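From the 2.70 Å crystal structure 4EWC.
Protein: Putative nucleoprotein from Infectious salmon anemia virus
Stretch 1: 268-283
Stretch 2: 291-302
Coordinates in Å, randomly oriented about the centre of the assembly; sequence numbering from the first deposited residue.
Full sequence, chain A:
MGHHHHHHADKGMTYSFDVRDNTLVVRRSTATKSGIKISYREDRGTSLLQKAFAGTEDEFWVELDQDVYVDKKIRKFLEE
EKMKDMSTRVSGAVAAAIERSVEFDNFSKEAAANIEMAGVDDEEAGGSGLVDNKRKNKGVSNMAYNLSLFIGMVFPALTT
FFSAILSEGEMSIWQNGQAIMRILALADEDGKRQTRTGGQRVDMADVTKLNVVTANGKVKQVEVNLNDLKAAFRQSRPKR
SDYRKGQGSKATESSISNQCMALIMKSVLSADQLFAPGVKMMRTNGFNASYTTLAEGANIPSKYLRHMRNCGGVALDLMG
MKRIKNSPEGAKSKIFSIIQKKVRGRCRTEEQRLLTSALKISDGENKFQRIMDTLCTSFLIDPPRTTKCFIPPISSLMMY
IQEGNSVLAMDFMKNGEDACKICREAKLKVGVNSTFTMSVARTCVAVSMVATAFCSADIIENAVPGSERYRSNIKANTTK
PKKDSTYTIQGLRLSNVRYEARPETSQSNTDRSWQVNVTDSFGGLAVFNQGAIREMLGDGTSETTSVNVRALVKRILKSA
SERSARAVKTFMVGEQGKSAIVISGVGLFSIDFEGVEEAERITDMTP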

# COMPACT_ATOMS: atom_id res chain seq x y z
N VAL A 268 24.38 -0.91 6.82
CA VAL A 268 24.27 -1.08 8.26
C VAL A 268 23.63 0.13 8.92
O VAL A 268 22.79 0.00 9.83
CB VAL A 268 25.67 -1.32 8.89
CG1 VAL A 268 25.71 -0.91 10.34
CG2 VAL A 268 26.08 -2.76 8.73
N LEU A 269 24.02 1.31 8.44
CA LEU A 269 23.58 2.55 9.04
C LEU A 269 22.20 2.99 8.59
O LEU A 269 21.61 3.88 9.19
CB LEU A 269 24.58 3.66 8.73
CG LEU A 269 25.95 3.50 9.33
CD1 LEU A 269 26.79 4.69 8.95
CD2 LEU A 269 25.87 3.34 10.84
N SER A 270 21.67 2.39 7.52
CA SER A 270 20.39 2.85 7.00
C SER A 270 19.22 2.57 7.96
O SER A 270 18.18 3.21 7.88
CB SER A 270 20.12 2.30 5.58
OG SER A 270 20.07 0.88 5.57
N ALA A 271 19.42 1.66 8.90
CA ALA A 271 18.39 1.36 9.89
C ALA A 271 18.25 2.51 10.87
O ALA A 271 17.16 2.76 11.38
CB ALA A 271 18.70 0.07 10.63
N ASP A 272 19.34 3.23 11.12
CA ASP A 272 19.26 4.42 11.97
C ASP A 272 18.40 5.50 11.36
O ASP A 272 17.71 6.22 12.07
CB ASP A 272 20.64 4.99 12.26
CG ASP A 272 21.59 3.94 12.81
OD1 ASP A 272 21.13 2.87 13.27
OD2 ASP A 272 22.82 4.21 12.78
N GLN A 273 18.45 5.63 10.04
CA GLN A 273 17.64 6.66 9.40
C GLN A 273 16.17 6.31 9.44
O GLN A 273 15.33 7.15 9.17
CB GLN A 273 18.12 6.93 7.98
CG GLN A 273 19.11 8.04 7.92
CD GLN A 273 19.54 8.32 6.51
OE1 GLN A 273 20.32 7.56 5.94
NE2 GLN A 273 19.01 9.39 5.93
N LEU A 274 15.86 5.06 9.77
CA LEU A 274 14.48 4.70 10.06
C LEU A 274 14.05 5.45 11.32
O LEU A 274 12.96 6.04 11.38
CB LEU A 274 14.34 3.20 10.25
CG LEU A 274 12.95 2.67 10.58
CD1 LEU A 274 11.94 3.32 9.71
CD2 LEU A 274 12.92 1.17 10.37
N PHE A 275 14.93 5.47 12.32
CA PHE A 275 14.60 6.11 13.58
C PHE A 275 14.83 7.60 13.60
O PHE A 275 14.09 8.33 14.26
CB PHE A 275 15.32 5.41 14.75
CG PHE A 275 14.81 4.04 15.00
CD1 PHE A 275 13.59 3.85 15.63
CD2 PHE A 275 15.50 2.93 14.55
CE1 PHE A 275 13.10 2.60 15.84
CE2 PHE A 275 15.02 1.67 14.74
CZ PHE A 275 13.80 1.50 15.40
N ALA A 276 15.83 8.07 12.87
CA ALA A 276 16.05 9.51 12.76
C ALA A 276 16.48 9.89 11.34
O ALA A 276 17.66 10.03 11.06
CB ALA A 276 17.08 9.98 13.81
N PRO A 277 15.49 10.04 10.44
CA PRO A 277 15.64 10.27 9.00
C PRO A 277 16.56 11.43 8.66
O PRO A 277 17.22 11.40 7.62
CB PRO A 277 14.23 10.62 8.54
CG PRO A 277 13.36 10.07 9.54
CD PRO A 277 14.08 9.98 10.83
N GLY A 278 16.56 12.45 9.50
CA GLY A 278 17.35 13.64 9.26
C GLY A 278 16.51 14.89 9.05
O GLY A 278 17.02 15.90 8.57
N VAL A 279 15.22 14.84 9.42
CA VAL A 279 14.31 15.99 9.30
C VAL A 279 14.86 17.23 9.99
O VAL A 279 14.88 18.31 9.42
CB VAL A 279 12.94 15.75 9.97
CG1 VAL A 279 12.01 16.92 9.66
CG2 VAL A 279 12.32 14.47 9.52
N LYS A 280 15.28 17.05 11.23
CA LYS A 280 15.84 18.13 12.02
C LYS A 280 17.01 18.80 11.32
O LYS A 280 17.14 20.02 11.37
CB LYS A 280 16.27 17.63 13.39
CG LYS A 280 16.90 18.70 14.27
CD LYS A 280 16.66 18.43 15.76
CE LYS A 280 17.30 19.50 16.62
NZ LYS A 280 16.79 20.88 16.32
N MSE A 281 17.86 18.02 10.67
CA MSE A 281 19.04 18.57 10.03
C MSE A 281 18.66 19.44 8.85
O MSE A 281 19.21 20.52 8.65
CB MSE A 281 19.98 17.47 9.57
CG MSE A 281 21.09 17.96 8.68
SE MSE A 281 22.02 16.48 7.87
CE MSE A 281 20.65 15.12 8.21
N MSE A 282 17.72 18.95 8.05
CA MSE A 282 17.26 19.70 6.89
C MSE A 282 16.63 21.01 7.36
O MSE A 282 16.93 22.07 6.81
CB MSE A 282 16.26 18.87 6.08
CG MSE A 282 16.80 17.53 5.62
SE MSE A 282 18.31 17.87 4.43
CE MSE A 282 19.65 17.00 5.44
N ARG A 283 15.77 20.93 8.38
CA ARG A 283 15.11 22.13 8.91
C ARG A 283 16.12 23.15 9.45
O ARG A 283 15.96 24.35 9.24
CB ARG A 283 14.06 21.79 9.97
CG ARG A 283 12.73 21.28 9.40
CD ARG A 283 11.76 20.84 10.49
NE ARG A 283 10.46 20.45 9.95
CZ ARG A 283 9.67 19.52 10.49
NH1 ARG A 283 10.05 18.88 11.60
NH2 ARG A 283 8.50 19.22 9.93
N TYR A 291 12.50 17.35 1.68
CA TYR A 291 13.78 17.02 1.08
C TYR A 291 14.62 16.08 1.92
O TYR A 291 15.79 15.84 1.61
CB TYR A 291 14.58 18.30 0.83
CG TYR A 291 13.87 19.26 -0.07
CD1 TYR A 291 13.19 18.80 -1.20
CD2 TYR A 291 13.83 20.62 0.22
CE1 TYR A 291 12.53 19.66 -2.01
CE2 TYR A 291 13.15 21.50 -0.59
CZ TYR A 291 12.50 21.02 -1.71
OH TYR A 291 11.83 21.89 -2.53
N THR A 292 14.05 15.55 3.00
CA THR A 292 14.79 14.64 3.87
C THR A 292 15.13 13.37 3.10
O THR A 292 16.20 12.81 3.28
CB THR A 292 14.00 14.29 5.14
OG1 THR A 292 13.67 15.51 5.83
CG2 THR A 292 14.83 13.39 6.07
N THR A 293 14.23 12.95 2.22
CA THR A 293 14.47 11.76 1.40
C THR A 293 15.73 11.87 0.54
O THR A 293 16.23 10.86 0.06
CB THR A 293 13.23 11.38 0.53
OG1 THR A 293 13.03 12.36 -0.49
CG2 THR A 293 11.97 11.27 1.41
N LEU A 294 16.25 13.07 0.39
CA LEU A 294 17.49 13.27 -0.34
C LEU A 294 18.73 13.18 0.55
O LEU A 294 19.84 13.46 0.09
CB LEU A 294 17.48 14.62 -1.06
CG LEU A 294 16.27 14.85 -1.96
CD1 LEU A 294 16.31 16.28 -2.50
CD2 LEU A 294 16.19 13.81 -3.06
N ALA A 295 18.54 12.79 1.80
CA ALA A 295 19.65 12.75 2.75
C ALA A 295 20.07 11.33 3.15
O ALA A 295 20.68 11.16 4.21
CB ALA A 295 19.32 13.57 3.97
N GLU A 296 19.77 10.33 2.33
CA GLU A 296 20.16 8.96 2.66
C GLU A 296 21.67 8.86 2.92
O GLU A 296 22.46 9.49 2.23
CB GLU A 296 19.70 7.95 1.59
CG GLU A 296 20.58 7.86 0.36
CD GLU A 296 19.90 7.13 -0.79
OE1 GLU A 296 20.26 5.95 -1.09
OE2 GLU A 296 18.99 7.75 -1.38
N GLY A 297 22.06 8.12 3.95
CA GLY A 297 23.46 7.83 4.20
C GLY A 297 24.31 9.00 4.64
O GLY A 297 25.54 8.90 4.69
N ALA A 298 23.65 10.12 4.96
CA ALA A 298 24.32 11.31 5.50
C ALA A 298 25.36 11.05 6.63
O ALA A 298 26.34 11.79 6.77
CB ALA A 298 23.27 12.31 5.96
N ASN A 299 25.17 9.99 7.41
CA ASN A 299 26.10 9.66 8.49
C ASN A 299 27.13 8.57 8.17
O ASN A 299 27.74 7.99 9.09
CB ASN A 299 25.31 9.21 9.72
CG ASN A 299 24.44 8.01 9.44
OD1 ASN A 299 23.96 7.83 8.30
ND2 ASN A 299 24.23 7.17 10.45
N ILE A 300 27.32 8.25 6.89
CA ILE A 300 28.38 7.33 6.51
C ILE A 300 29.70 8.03 6.77
O ILE A 300 29.88 9.17 6.35
CB ILE A 300 28.31 6.92 5.05
CG1 ILE A 300 27.10 6.04 4.80
CG2 ILE A 300 29.57 6.21 4.63
CD1 ILE A 300 26.79 5.83 3.34
N PRO A 301 30.62 7.36 7.48
CA PRO A 301 31.93 7.91 7.85
C PRO A 301 32.68 8.48 6.64
O PRO A 301 32.89 7.76 5.65
CB PRO A 301 32.66 6.69 8.43
CG PRO A 301 31.59 5.82 8.95
CD PRO A 301 30.41 6.01 8.03
N SER A 302 33.08 9.74 6.73
CA SER A 302 33.59 10.48 5.57
C SER A 302 34.80 9.85 4.87
O SER A 302 34.96 10.02 3.66
CB SER A 302 33.91 11.92 5.96
OG SER A 302 35.11 12.00 6.68

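The polar link between the two stretches rests on the carboxamide of Gln273, a buried side chain whose CB points toward the second stretch. Its OE1 accepts a hydrogen bond from the backbone N of Gly297 (2.7 Å), while its NE2 donates a weak, bent one to Ala295 O (3.0 Å). The same NE2 also bonds Pro277 O in its own stretch (3.2 Å) with nearly linear geometry. An amide suits this place because it offers donor and acceptor together to main-chain groups. The receiving loop is shaped by a type II turn from Ala295 to Ala298, in which Gly297 adopts a positive phi that favours glycine.

Apolar packing flanks this link. Leu269 CD1 lies 4.0 Å from Pro301 CD and 4.4 Å from Ile300 CG1, and it also meets the backbone at Asn299 O (3.4 Å). In the helix beginning at Val279, selenomethionine Met282 brings its CE to within 3.7 Å of Ala295 CB, an apolar methyl that points toward the first stretch.

The nearest CA atoms across the stretches are those of Val279 and Thr292, 5.6 Å apart. Thr292 CG2 packs 3.8 Å from Pro277 CB and 3.7 Å from Gly278 C. At Gly278, the helix N-cap, a CB would clash with Met281 CE, and the backbone angles themselves call for glycine. Together the stretches bury 558 Å².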